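Side-chain contacts in uncharacterized conserved protein (PDB 3C2Q), which converts L-ornithine to L-proline with release of ammonia, using NAD(+) as its cofactor: residues 35-38 / 39-42; 55-58 / 59-62; 266-269 / 270-274. All coordinates share one frame; numbering follows the deposited sequence.

Interaction 1: 35-38 / 39-42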
ATOM      1  N   HIS B  35     -29.808  20.095 -14.919  1.00 28.89           N
ATOM      2  CA  HIS B  35     -30.710  21.101 -15.497  1.00 30.65           C
ATOM      3  C   HIS B  35     -31.670  21.558 -14.418  1.00 30.21           C
ATOM      4  O   HIS B  35     -31.979  20.789 -13.499  1.00 30.56           O
ATOM      5  CB  HIS B  35     -31.486  20.545 -16.696  1.00 31.04           C
ATOM      6  CG  HIS B  35     -30.618  20.074 -17.822  1.00 34.84           C
ATOM      7  ND1 HIS B  35     -31.096  19.289 -18.844  1.00 39.73           N
ATOM      8  CD2 HIS B  35     -29.302  20.257 -18.083  1.00 39.00           C
ATOM      9  CE1 HIS B  35     -30.121  19.017 -19.693  1.00 40.03           C
ATOM     10  NE2 HIS B  35     -29.018  19.585 -19.249  1.00 40.01           N
ATOM     11  N   VAL B  36     -32.098  22.820 -14.498  1.00 29.85           N
ATOM     12  CA  VAL B  36     -33.066  23.364 -13.538  1.00 29.97           C
ATOM     13  C   VAL B  36     -34.321  23.924 -14.252  1.00 30.24           C
ATOM     14  O   VAL B  36     -34.222  24.539 -15.301  1.00 29.66           O
ATOM     15  CB  VAL B  36     -32.454  24.466 -12.651  1.00 29.71           C
ATOM     16  CG1 VAL B  36     -31.509  23.849 -11.600  1.00 32.00           C
ATOM     17  CG2 VAL B  36     -31.720  25.534 -13.510  1.00 28.56           C
ATOM     18  N   LYS B  37     -35.491  23.694 -13.677  1.00 31.36           N
ATOM     19  CA  LYS B  37     -36.724  24.170 -14.307  1.00 32.84           C
ATOM     20  C   LYS B  37     -37.057  25.549 -13.769  1.00 32.42           C
ATOM     21  O   LYS B  37     -37.289  25.735 -12.568  1.00 32.00           O
ATOM     22  CB  LYS B  37     -37.878  23.204 -14.071  1.00 33.27           C
ATOM     23  CG  LYS B  37     -39.064  23.453 -15.012  1.00 35.39           C
ATOM     24  CD  LYS B  37     -40.096  22.375 -14.899  1.00 37.77           C
ATOM     25  CE  LYS B  37     -41.330  22.703 -15.734  1.00 41.24           C
ATOM     26  NZ  LYS B  37     -42.141  21.463 -15.937  1.00 40.86           N
ATOM     27  N   VAL B  38     -37.037  26.511 -14.681  1.00 33.78           N
ATOM     28  CA  VAL B  38     -37.254  27.912 -14.352  1.00 34.77           C
ATOM     29  C   VAL B  38     -38.261  28.502 -15.359  1.00 35.30           C
ATOM     30  O   VAL B  38     -38.061  28.413 -16.578  1.00 34.20           O
ATOM     31  CB  VAL B  38     -35.918  28.712 -14.366  1.00 35.06           C
ATOM     32  CG1 VAL B  38     -36.151  30.188 -14.043  1.00 35.07           C
ATOM     33  CG2 VAL B  38     -34.885  28.082 -13.370  1.00 35.04           C
ATOM     34  N   ASN B  39     -39.322  29.109 -14.826  1.00 36.15           N
ATOM     35  CA  ASN B  39     -40.420  29.664 -15.651  1.00 37.41           C
ATOM     36  C   ASN B  39     -40.825  28.655 -16.706  1.00 37.79           C
ATOM     37  O   ASN B  39     -40.810  28.949 -17.907  1.00 37.84           O
ATOM     38  CB  ASN B  39     -40.020  31.010 -16.258  1.00 37.46           C
ATOM     39  CG  ASN B  39     -39.844  32.103 -15.200  1.00 39.58           C
ATOM     40  OD1 ASN B  39     -38.897  32.893 -15.258  1.00 41.98           O
ATOM     41  ND2 ASN B  39     -40.751  32.143 -14.217  1.00 40.58           N
ATOM     42  N   ASP B  40     -41.104  27.440 -16.224  1.00 38.58           N
ATOM     43  CA  ASP B  40     -41.516  26.277 -17.031  1.00 40.50           C
ATOM     44  C   ASP B  40     -40.611  25.853 -18.197  1.00 40.31           C
ATOM     45  O   ASP B  40     -41.064  25.172 -19.111  1.00 40.75           O
ATOM     46  CB  ASP B  40     -42.977  26.438 -17.501  1.00 41.97           C
ATOM     47  CG  ASP B  40     -43.889  26.943 -16.389  1.00 44.11           C
ATOM     48  OD1 ASP B  40     -44.156  26.180 -15.434  1.00 49.23           O
ATOM     49  OD2 ASP B  40     -44.314  28.115 -16.459  1.00 47.95           O
ATOM     50  N   GLU B  41     -39.347  26.267 -18.177  1.00 39.91           N
ATOM     51  CA  GLU B  41     -38.366  25.794 -19.155  1.00 39.77           C
ATOM     52  C   GLU B  41     -37.167  25.181 -18.424  1.00 38.48           C
ATOM     53  O   GLU B  41     -36.780  25.666 -17.359  1.00 37.48           O
ATOM     54  CB  GLU B  41     -37.842  26.942 -20.010  1.00 40.25           C
ATOM     55  CG  GLU B  41     -38.852  27.659 -20.880  1.00 45.44           C
ATOM     56  CD  GLU B  41     -38.406  29.092 -21.162  1.00 52.07           C
ATOM     57  OE1 GLU B  41     -37.334  29.263 -21.794  1.00 54.25           O
ATOM     58  OE2 GLU B  41     -39.120  30.040 -20.730  1.00 54.91           O
ATOM     59  N   TRP B  42     -36.565  24.158 -19.026  1.00 37.52           N
ATOM     60  CA  TRP B  42     -35.330  23.580 -18.498  1.00 36.84           C
ATOM     61  C   TRP B  42     -34.139  24.411 -18.944  1.00 36.05           C
ATOM     62  O   TRP B  42     -33.949  24.677 -20.136  1.00 36.33           O
ATOM     63  CB  TRP B  42     -35.172  22.126 -18.921  1.00 36.89           C
ATOM     64  CG  TRP B  42     -36.142  21.226 -18.238  1.00 37.25           C
ATOM     65  CD1 TRP B  42     -37.301  20.735 -18.765  1.00 39.48           C
ATOM     66  CD2 TRP B  42     -36.059  20.716 -16.899  1.00 37.40           C
ATOM     67  NE1 TRP B  42     -37.945  19.950 -17.843  1.00 40.21           N
ATOM     68  CE2 TRP B  42     -37.208  19.919 -16.687  1.00 38.24           C
ATOM     69  CE3 TRP B  42     -35.126  20.854 -15.859  1.00 35.53           C
ATOM     70  CZ2 TRP B  42     -37.446  19.241 -15.482  1.00 38.37           C
ATOM     71  CZ3 TRP B  42     -35.354  20.183 -14.660  1.00 37.92           C
ATOM     72  CH2 TRP B  42     -36.515  19.386 -14.475  1.00 38.29           C
TER

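Interaction 2: 55-58 / 59-62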
ATOM      1  N   VAL B  55     -26.600  28.781  -9.088  1.00 25.21           N
ATOM      2  CA  VAL B  55     -27.075  30.162  -9.064  1.00 26.82           C
ATOM      3  C   VAL B  55     -27.852  30.346 -10.375  1.00 28.08           C
ATOM      4  O   VAL B  55     -27.352  30.017 -11.452  1.00 28.10           O
ATOM      5  CB  VAL B  55     -25.902  31.148  -8.896  1.00 26.23           C
ATOM      6  CG1 VAL B  55     -26.305  32.620  -9.147  1.00 25.80           C
ATOM      7  CG2 VAL B  55     -25.284  30.978  -7.493  1.00 24.65           C
ATOM      8  N   VAL B  56     -29.084  30.829 -10.244  1.00 29.99           N
ATOM      9  CA  VAL B  56     -29.985  31.038 -11.384  1.00 31.44           C
ATOM     10  C   VAL B  56     -30.157  32.546 -11.668  1.00 32.67           C
ATOM     11  O   VAL B  56     -30.243  33.373 -10.734  1.00 32.61           O
ATOM     12  CB  VAL B  56     -31.352  30.362 -11.113  1.00 31.27           C
ATOM     13  CG1 VAL B  56     -32.293  30.496 -12.311  1.00 31.27           C
ATOM     14  CG2 VAL B  56     -31.152  28.887 -10.757  1.00 32.15           C
ATOM     15  N   TYR B  57     -30.151  32.877 -12.954  1.00 34.37           N
ATOM     16  CA  TYR B  57     -30.398  34.223 -13.463  1.00 36.27           C
ATOM     17  C   TYR B  57     -31.671  34.121 -14.315  1.00 36.38           C
ATOM     18  O   TYR B  57     -31.587  33.949 -15.517  1.00 35.71           O
ATOM     19  CB  TYR B  57     -29.217  34.666 -14.314  1.00 36.80           C
ATOM     20  CG  TYR B  57     -27.891  34.522 -13.592  1.00 38.88           C
ATOM     21  CD1 TYR B  57     -27.498  35.451 -12.630  1.00 38.86           C
ATOM     22  CD2 TYR B  57     -27.041  33.440 -13.858  1.00 40.05           C
ATOM     23  CE1 TYR B  57     -26.284  35.319 -11.955  1.00 40.08           C
ATOM     24  CE2 TYR B  57     -25.817  33.303 -13.184  1.00 39.65           C
ATOM     25  CZ  TYR B  57     -25.456  34.244 -12.237  1.00 40.17           C
ATOM     26  OH  TYR B  57     -24.255  34.129 -11.567  1.00 40.80           O
ATOM     27  N   PRO B  58     -32.842  34.141 -13.676  1.00 37.49           N
ATOM     28  CA  PRO B  58     -34.039  33.805 -14.447  1.00 39.38           C
ATOM     29  C   PRO B  58     -34.257  34.695 -15.677  1.00 40.90           C
ATOM     30  O   PRO B  58     -34.640  34.177 -16.736  1.00 41.75           O
ATOM     31  CB  PRO B  58     -35.165  33.930 -13.421  1.00 38.93           C
ATOM     32  CG  PRO B  58     -34.478  33.759 -12.081  1.00 38.07           C
ATOM     33  CD  PRO B  58     -33.158  34.433 -12.271  1.00 37.73           C
ATOM     34  N   GLU B  59     -33.958  35.994 -15.551  1.00 42.63           N
ATOM     35  CA  GLU B  59     -34.137  36.986 -16.633  1.00 44.06           C
ATOM     36  C   GLU B  59     -33.203  36.759 -17.809  1.00 44.43           C
ATOM     37  O   GLU B  59     -33.487  37.189 -18.940  1.00 44.73           O
ATOM     38  CB  GLU B  59     -33.935  38.409 -16.096  1.00 45.27           C
ATOM     39  CG  GLU B  59     -35.231  39.159 -15.753  1.00 48.52           C
ATOM     40  CD  GLU B  59     -35.704  39.030 -14.293  1.00 53.23           C
ATOM     41  OE1 GLU B  59     -35.764  37.883 -13.792  1.00 55.58           O
ATOM     42  OE2 GLU B  59     -36.048  40.081 -13.657  1.00 51.97           O
ATOM     43  N   GLU B  60     -32.086  36.073 -17.551  1.00 43.60           N
ATOM     44  CA  GLU B  60     -31.142  35.726 -18.603  1.00 43.09           C
ATOM     45  C   GLU B  60     -31.370  34.307 -19.136  1.00 41.10           C
ATOM     46  O   GLU B  60     -30.714  33.889 -20.089  1.00 41.57           O
ATOM     47  CB  GLU B  60     -29.701  35.944 -18.114  1.00 43.27           C
ATOM     48  CG  GLU B  60     -29.456  37.363 -17.604  1.00 45.13           C
ATOM     49  CD  GLU B  60     -28.097  37.562 -16.929  1.00 46.71           C
ATOM     50  OE1 GLU B  60     -27.053  37.145 -17.501  1.00 50.98           O
ATOM     51  OE2 GLU B  60     -28.070  38.168 -15.825  1.00 50.94           O
ATOM     52  N   LYS B  61     -32.332  33.592 -18.552  1.00 39.62           N
ATOM     53  CA  LYS B  61     -32.554  32.165 -18.850  1.00 38.89           C
ATOM     54  C   LYS B  61     -31.220  31.378 -18.841  1.00 37.91           C
ATOM     55  O   LYS B  61     -30.891  30.634 -19.769  1.00 36.34           O
ATOM     56  CB  LYS B  61     -33.308  31.968 -20.172  1.00 39.47           C
ATOM     57  CG  LYS B  61     -34.699  32.591 -20.158  1.00 40.02           C
ATOM     58  CD  LYS B  61     -35.299  32.635 -21.530  1.00 43.41           C
ATOM     59  CE  LYS B  61     -36.782  32.984 -21.403  1.00 45.03           C
ATOM     60  NZ  LYS B  61     -37.561  32.467 -22.565  1.00 45.99           N
ATOM     61  N   ARG B  62     -30.455  31.596 -17.780  1.00 36.98           N
ATOM     62  CA  ARG B  62     -29.219  30.854 -17.560  1.00 36.92           C
ATOM     63  C   ARG B  62     -29.023  30.529 -16.083  1.00 34.37           C
ATOM     64  O   ARG B  62     -29.679  31.107 -15.211  1.00 33.81           O
ATOM     65  CB  ARG B  62     -28.004  31.566 -18.179  1.00 36.92           C
ATOM     66  CG  ARG B  62     -27.619  32.878 -17.546  1.00 39.38           C
ATOM     67  CD  ARG B  62     -26.376  33.463 -18.230  1.00 41.05           C
ATOM     68  NE  ARG B  62     -25.974  34.715 -17.581  1.00 49.69           N
ATOM     69  CZ  ARG B  62     -25.095  34.817 -16.581  1.00 52.39           C
ATOM     70  NH1 ARG B  62     -24.470  33.734 -16.104  1.00 54.53           N
ATOM     71  NH2 ARG B  62     -24.835  36.014 -16.060  1.00 53.03           N
TER

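Interaction 3: 266-269 / 270-274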
ATOM      1  N   LYS B 266      -8.094  28.845 -11.772  1.00 22.83           N
ATOM      2  CA  LYS B 266      -7.399  28.668 -13.049  1.00 23.92           C
ATOM      3  C   LYS B 266      -7.401  27.201 -13.515  1.00 23.19           C
ATOM      4  O   LYS B 266      -7.596  26.913 -14.688  1.00 22.17           O
ATOM      5  CB  LYS B 266      -5.968  29.212 -12.969  1.00 23.17           C
ATOM      6  CG  LYS B 266      -5.324  29.374 -14.367  1.00 29.59           C
ATOM      7  CD  LYS B 266      -4.198  30.390 -14.337  1.00 35.34           C
ATOM      8  CE  LYS B 266      -3.756  30.789 -15.760  1.00 38.26           C
ATOM      9  NZ  LYS B 266      -2.399  31.428 -15.648  1.00 40.64           N
HETATM   10  N   MSE B 267      -7.196  26.271 -12.574  1.00 23.46           N
HETATM   11  CA  MSE B 267      -7.285  24.840 -12.881  1.00 24.68           C
HETATM   12  C   MSE B 267      -8.661  24.450 -13.377  1.00 23.02           C
HETATM   13  O   MSE B 267      -8.800  23.666 -14.325  1.00 22.56           O
HETATM   14  CB  MSE B 267      -6.935  24.024 -11.625  1.00 23.30           C
HETATM   15  CG  MSE B 267      -5.460  24.109 -11.274  1.00 24.38           C
HETATM   16 SE   MSE B 267      -5.106  23.320  -9.483  1.00 33.77          SE
HETATM   17  CE  MSE B 267      -5.595  21.460  -9.921  1.00 27.50           C
ATOM     18  N   ARG B 268      -9.694  24.997 -12.740  1.00 22.56           N
ATOM     19  CA  ARG B 268     -11.056  24.645 -13.136  1.00 22.55           C
ATOM     20  C   ARG B 268     -11.348  25.025 -14.582  1.00 22.84           C
ATOM     21  O   ARG B 268     -11.831  24.210 -15.357  1.00 22.95           O
ATOM     22  CB  ARG B 268     -12.083  25.282 -12.199  1.00 21.72           C
ATOM     23  CG  ARG B 268     -13.516  24.914 -12.565  1.00 23.48           C
ATOM     24  CD  ARG B 268     -14.527  25.449 -11.554  1.00 23.91           C
ATOM     25  NE  ARG B 268     -15.906  25.064 -11.893  1.00 24.71           N
ATOM     26  CZ  ARG B 268     -16.987  25.661 -11.381  1.00 26.87           C
ATOM     27  NH1 ARG B 268     -16.856  26.676 -10.527  1.00 23.76           N
ATOM     28  NH2 ARG B 268     -18.192  25.258 -11.736  1.00 27.36           N
ATOM     29  N   THR B 269     -11.033  26.257 -14.953  1.00 23.82           N
ATOM     30  CA  THR B 269     -11.311  26.728 -16.305  1.00 25.56           C
ATOM     31  C   THR B 269     -10.434  25.989 -17.316  1.00 26.16           C
ATOM     32  O   THR B 269     -10.859  25.728 -18.442  1.00 26.85           O
ATOM     33  CB  THR B 269     -11.115  28.259 -16.408  1.00 25.70           C
ATOM     34  OG1 THR B 269      -9.745  28.563 -16.208  1.00 28.76           O
ATOM     35  CG2 THR B 269     -11.888  28.980 -15.342  1.00 25.99           C
ATOM     36  N   THR B 270      -9.231  25.601 -16.891  1.00 26.52           N
ATOM     37  CA  THR B 270      -8.315  24.825 -17.746  1.00 27.20           C
ATOM     38  C   THR B 270      -8.832  23.417 -18.077  1.00 27.44           C
ATOM     39  O   THR B 270      -8.720  22.981 -19.207  1.00 27.86           O
ATOM     40  CB  THR B 270      -6.883  24.762 -17.142  1.00 27.05           C
ATOM     41  OG1 THR B 270      -6.404  26.087 -16.877  1.00 29.19           O
ATOM     42  CG2 THR B 270      -5.910  24.119 -18.093  1.00 28.07           C
ATOM     43  N   VAL B 271      -9.402  22.700 -17.103  1.00 28.01           N
ATOM     44  CA  VAL B 271      -9.834  21.313 -17.332  1.00 28.52           C
ATOM     45  C   VAL B 271     -11.246  21.149 -17.851  1.00 29.68           C
ATOM     46  O   VAL B 271     -11.562  20.150 -18.502  1.00 27.52           O
ATOM     47  CB  VAL B 271      -9.731  20.435 -16.046  1.00 28.52           C
ATOM     48  CG1 VAL B 271      -8.340  20.449 -15.545  1.00 30.21           C
ATOM     49  CG2 VAL B 271     -10.692  20.922 -14.942  1.00 28.09           C
HETATM   50  N   MSE B 272     -12.118  22.110 -17.542  1.00 31.79           N
HETATM   51  CA  MSE B 272     -13.544  21.837 -17.683  1.00 35.97           C
HETATM   52  C   MSE B 272     -13.995  21.657 -19.142  1.00 33.06           C
HETATM   53  O   MSE B 272     -15.082  21.133 -19.385  1.00 33.09           O
HETATM   54  CB  MSE B 272     -14.385  22.877 -16.936  1.00 35.87           C
HETATM   55  CG  MSE B 272     -14.440  24.199 -17.629  1.00 38.52           C
HETATM   56 SE   MSE B 272     -15.205  25.620 -16.507  1.00 49.40          SE
HETATM   57  CE  MSE B 272     -15.150  26.928 -17.963  1.00 40.03           C
ATOM     58  N   ASP B 273     -13.156  22.053 -20.100  1.00 31.80           N
ATOM     59  CA  ASP B 273     -13.481  21.862 -21.518  1.00 31.74           C
ATOM     60  C   ASP B 273     -12.707  20.715 -22.211  1.00 29.96           C
ATOM     61  O   ASP B 273     -12.812  20.519 -23.429  1.00 29.19           O
ATOM     62  CB  ASP B 273     -13.288  23.181 -22.276  1.00 33.01           C
ATOM     63  CG  ASP B 273     -11.834  23.672 -22.262  1.00 37.78           C
ATOM     64  OD1 ASP B 273     -10.996  23.168 -21.465  1.00 40.33           O
ATOM     65  OD2 ASP B 273     -11.520  24.590 -23.060  1.00 43.03           O
ATOM     66  N   LYS B 274     -11.919  19.964 -21.437  1.00 26.93           N
ATOM     67  CA  LYS B 274     -11.118  18.877 -22.000  1.00 24.85           C
ATOM     68  C   LYS B 274     -11.978  17.636 -22.284  1.00 23.43           C
ATOM     69  O   LYS B 274     -13.025  17.425 -21.656  1.00 22.21           O
ATOM     70  CB  LYS B 274      -9.970  18.524 -21.020  1.00 24.41           C
ATOM     71  CG  LYS B 274      -9.029  19.692 -20.749  1.00 22.49           C
ATOM     72  CD  LYS B 274      -8.242  20.049 -22.039  1.00 22.24           C
ATOM     73  CE  LYS B 274      -7.353  21.294 -21.846  1.00 22.48           C
ATOM     74  NZ  LYS B 274      -8.154  22.546 -21.957  1.00 23.84           N
TER

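Interaction 1: 35-38 / 39-42
The indole of Trp42 has the aliphatic part of Lys37 over one face, while the main chain of His35 and Val36 lies level with its plane at an edge. Lys37 CB sits 3.9 Å from the centroid of the six-membered ring of Trp42 and only 6° off the ring normal, a well-centred CH-pi contact. At the rim, His35 O comes within 3.6 Å of Trp42 CZ3, and His35 CB touches CE3 before the imidazole turns away, its ND1 accepting a hydrogen bond from Arg85. That arginine also makes a cation-pi contact with Trp42.

With CG anti to the backbone N (chi1 -164°) and the rest of the chain extended, Lys37 runs obliquely past the indole: CD stays near CZ2, and CE passes 3.8 Å from Asp40 CA. A lysine suits this place because its methylenes cover the aromatic ring while its ammonium reaches on, here to Ile8 O. Lys37 and Trp42 form a non-hydrogen-bonded antiparallel pair, which brings their side chains together on one face of the sheet. Val38 and Glu41, the next pair, point to the other face, where buried Val38 packs against Val56 and Pro58.

Val38 N gives a nearly straight bond to Glu41 O (2.8 Å, 171°), answered by Glu41 N to Val38 O at 3.0 Å. Between them, Asn39 and Asp40 both have positive phi, a conformation that asparagine and aspartate tolerate better than most residues. The arrangement is that of a tight beta hairpin with a two-residue loop, a type I' turn, joining strands 34-38 and 41-46 of the mixed sheet.

Interaction 2: 55-58 / 59-62
The carbonyl oxygen of Tyr57 receives Glu60 N at 3.0 Å and, more weakly, Arg62 N at 3.5 Å. Tyr57 N gives its hydrogen to Arg62 O, so the two residues form a hydrogen-bonded antiparallel pair. Lys61 and Arg62 both face Tyr57, a G1 beta bulge, with Lys61 in the left-handed region usually filled there by glycine. Pro58, whose fixed phi suits a 3-10 turn, starts the reversal.

The guanidinium of Arg62 lies over one face of the Tyr57 ring, the planes 29° apart, with Arg62 CZ 4.0 Å from the Tyr57 ring centroid, a cation-pi stack. Arg62 NH2 lies 3.9 Å above the middle of the Tyr57 ring, while Arg62 NH1 projects beyond the CD2-CE2 side, 3.2 Å from Tyr57 CE2. Arg62 CG lies between its backbone N and carbonyl carbon (chi1 67°), and the chain extends to NE beside the ring.

Glu60 OE1 lies almost in the guanidinium plane and takes both NE (2.7 Å) and NH2 (2.9 Å) of Arg62, a side-on salt bridge. Tyrosine suits the place: its ring takes the guanidinium while its OH hydrogen-bonds Glu64. Carboxylate and ring together fix the plane of Arg62, whose charge probably favours the ionised form of Glu60.

Interaction 3: 266-269 / 270-274
Lys266 O takes three hydrogen bonds, from Thr269 and Thr270. Thr270 N supplies the ordinary helical bond, 3.0 Å to Lys266 O. Thr270 OG1 adds a shorter one, 2.6 Å to Lys266 O, from above the carbonyl plane; its hydroxyl stands beside the backbone N (chi1 -54°), which turns it back along the helix. Thr269 OG1 completes the set at 3.1 Å from Lys266 O. Threonine suits both positions, because its hydroxyl can be satisfied by a carbonyl of the preceding turn; Thr270 in addition packs on Val242, Ala166 and Leu168 of the neighbouring strands.

The next carbonyls are met by main-chain donors. Met267 O accepts Val271 N, and Arg268 O accepts Met272 N at 3.0 Å. In Met272, a selenomethionine, CB lies 3.3 Å from Arg268 O, and the extended chain carries the selenium past Thr269 CA. A type I turn from Val271 to Lys274 carries the chain off the helix, with Lys274 N bonded to Val271 O.

Lys274 then returns to the helix: NZ gives one bond to Thr270 O (2.8 Å) and another to Asp273 OD1 (3.0 Å), the latter a salt bridge. A positive charge beside late helical carbonyls should be favourable for the helix dipole. Arg268 points instead toward the mixed sheet of the N-terminal part, its NH2 held by Asn47 O and Thr65 O.

On the buried side, Met267, likewise a selenomethionine, and Val271 pack on helix 283-292, whose His285 probably binds NAD(+). Helix 260-271 lies in the chain between edge strand 241-244 and central strand 276-280, the crossover connection characteristic of a Rossmann fold.

Overall arrangement
Interactions 1 and 2 are neighbouring turns of one mixed sheet, their centres 10 Å apart. They meet through valines and a proline, and through a long, weak ion pair between Glu41 and Lys61. Interaction 1 is partly buried, with a lysine's methylenes on an indole; interaction 2 is a surface contact that stacks a charged guanidinium on a phenol. Interaction 3 belongs to the Rossmann domain, its centre about 8 Å from the centre of the chain, and relies on hydroxyls and an ammonium meeting helical carbonyls. It touches neither of the others, the nearest atoms of interaction 2 being about 9 Å away, yet one of its arginines reaches the first sheet.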